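Local atomic coordinates of ferulic acid esterase, AmCE1/Fae1A (PDB entry 5CXX), a protein that probably hydrolyses feruloyl esters, as a fungal alpha/beta-hydrolase of the ferulic acid esterase family that binds ferulic acid in its pocket. Residues E131-M134 against P135-E139. Residues are numbered along the deposited sequence; the frame is centred on the assembly and turned at random. Where two conformers were deposited one is given.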
loop_
_atom_site.group_PDB
_atom_site.type_symbol
_atom_site.label_atom_id
_atom_site.label_comp_id
_atom_site.label_asym_id
_atom_site.label_seq_id
_atom_site.Cartn_x
_atom_site.Cartn_y
_atom_site.Cartn_z
ATOM N N GLU A 131 8.796 -1.385 13.684
ATOM C CA GLU A 131 9.207 -1.930 14.980
ATOM C C GLU A 131 8.569 -3.284 15.305
ATOM O O GLU A 131 9.112 -4.011 16.139
ATOM C CB GLU A 131 8.843 -0.969 16.137
ATOM C CG GLU A 131 9.549 0.383 15.970
ATOM C CD GLU A 131 9.138 1.343 17.070
ATOM O OE1 GLU A 131 8.687 0.908 18.147
ATOM O OE2 GLU A 131 9.237 2.544 16.858
ATOM N N VAL A 132 7.409 -3.576 14.708
ATOM C CA VAL A 132 6.654 -4.782 15.134
ATOM C C VAL A 132 6.397 -5.727 13.970
ATOM O O VAL A 132 6.762 -6.916 14.079
ATOM C CB VAL A 132 5.309 -4.440 15.782
ATOM C CG1 VAL A 132 4.667 -5.732 16.343
ATOM C CG2 VAL A 132 5.560 -3.517 16.938
ATOM N N ILE A 133 5.772 -5.247 12.900
ATOM C CA ILE A 133 5.354 -6.177 11.853
ATOM C C ILE A 133 6.526 -6.728 11.032
ATOM O O ILE A 133 6.623 -7.958 10.804
ATOM C CB ILE A 133 4.357 -5.522 10.930
ATOM C CG1 ILE A 133 2.993 -5.358 11.682
ATOM C CG2 ILE A 133 4.041 -6.412 9.686
ATOM C CD1 ILE A 133 1.978 -4.544 10.841
ATOM N N MET A 134 7.435 -5.878 10.633
ATOM C CA MET A 134 8.567 -6.361 9.852
ATOM C C MET A 134 9.414 -7.362 10.623
ATOM O O MET A 134 9.762 -8.434 10.096
ATOM C CB MET A 134 9.426 -5.189 9.343
ATOM C CG MET A 134 8.782 -4.563 8.187
ATOM S SD MET A 134 9.699 -3.090 7.715
ATOM C CE MET A 134 10.894 -3.843 6.644
ATOM N N PRO A 135 9.739 -7.082 11.921
ATOM C CA PRO A 135 10.463 -8.134 12.667
ATOM C C PRO A 135 9.627 -9.418 12.832
ATOM O O PRO A 135 10.171 -10.524 12.791
ATOM C CB PRO A 135 10.739 -7.477 14.035
ATOM C CG PRO A 135 10.762 -5.973 13.716
ATOM C CD PRO A 135 9.752 -5.777 12.638
ATOM N N TYR A 136 8.311 -9.295 13.020
ATOM C CA TYR A 136 7.494 -10.508 13.141
ATOM C C TYR A 136 7.632 -11.375 11.882
ATOM O O TYR A 136 7.810 -12.584 11.937
ATOM C CB TYR A 136 6.038 -10.094 13.354
ATOM C CG TYR A 136 5.159 -11.303 13.637
ATOM C CD1 TYR A 136 4.638 -12.062 12.577
ATOM C CD2 TYR A 136 4.836 -11.668 14.957
ATOM C CE1 TYR A 136 3.845 -13.219 12.839
ATOM C CE2 TYR A 136 4.053 -12.778 15.211
ATOM C CZ TYR A 136 3.587 -13.556 14.152
ATOM O OH TYR A 136 2.823 -14.679 14.449
ATOM N N MET A 137 7.508 -10.722 10.728
ATOM C CA MET A 137 7.580 -11.468 9.461
ATOM C C MET A 137 8.913 -12.144 9.317
ATOM O O MET A 137 8.956 -13.298 8.866
ATOM C CB MET A 137 7.347 -10.523 8.255
ATOM C CG MET A 137 5.899 -9.985 8.186
ATOM S SD MET A 137 4.614 -11.292 8.170
ATOM C CE MET A 137 5.032 -12.128 6.591
ATOM N N GLU A 138 9.988 -11.437 9.692
ATOM C CA GLU A 138 11.361 -12.039 9.578
ATOM C C GLU A 138 11.520 -13.246 10.501
ATOM O O GLU A 138 12.164 -14.263 10.165
ATOM C CB GLU A 138 12.442 -10.989 9.872
ATOM C CG GLU A 138 13.826 -11.561 9.415
ATOM C CD GLU A 138 14.994 -10.591 9.519
ATOM O OE1 GLU A 138 14.763 -9.387 9.744
ATOM O OE2 GLU A 138 16.163 -11.060 9.356
ATOM N N GLU A 139 10.895 -13.174 11.669
ATOM C CA GLU A 139 11.024 -14.269 12.643
ATOM C C GLU A 139 10.182 -15.486 12.290
ATOM O O GLU A 139 10.558 -16.620 12.646
ATOM C CB GLU A 139 10.624 -13.722 14.018
ATOM C CG GLU A 139 10.608 -14.732 15.196
ATOM C CD GLU A 139 12.002 -15.278 15.556
ATOM O OE1 GLU A 139 12.947 -14.469 15.724
ATOM O OE2 GLU A 139 12.142 -16.515 15.722
#
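Glu131 O faces the ring of Pro135, with CG of the proline 3.5 Å from that oxygen, and the pair illustrates what a proline does in the middle of a helix. Having no N-H, Pro135 cannot donate to the turn before it; its ring fills the place where a donor would lie and the helix kinks, accompanied by a wider pi-type turn at residues 131-133. Val132 brings back the usual i to i+4 pattern: its O accepts from Tyr136 N at 3.0 Å, the donor tilted 24° from the carbonyl plane. Beside this bond, CB of Tyr136 also packs on Val132 O, and with CG anti to the backbone N (chi1 -174°) the tyrosine ring is carried away from residues 131-134, towards Ile29 and Met42 and into a stack with His140. Ile133 gives a straighter link, its O receiving Met137 N at 2.9 Å with an N-H...O angle of 165°. On the same flank the two side chains meet loosely, Ile133 CG2 lying 4.3 Å from Met137 CG, while the rest of the methionine, folded at chi2 and chi3, turns away from Ile133. The covalent step into the proline brings Met134 CB to 3.4 Å from Pro135 CD, closer than usual van der Waals contact. The carbonyl O of Met134 takes Glu138 N at 3.0 Å, so regular helical bonding continues beyond the kink. All of this belongs to helix 125-140, which packs against the mixed sheet of the alpha/beta-hydrolase fold. Val132 and Ile133 rest on Tyr31 of strand 26-33, Ile133, Tyr136 and Met137 touch Met42 of strand 38-45, and Ile133, Met134 and Met137 reach Tyr60 of strand 58-62, while Glu138 lies against the loop residues Ile143 and Thr145.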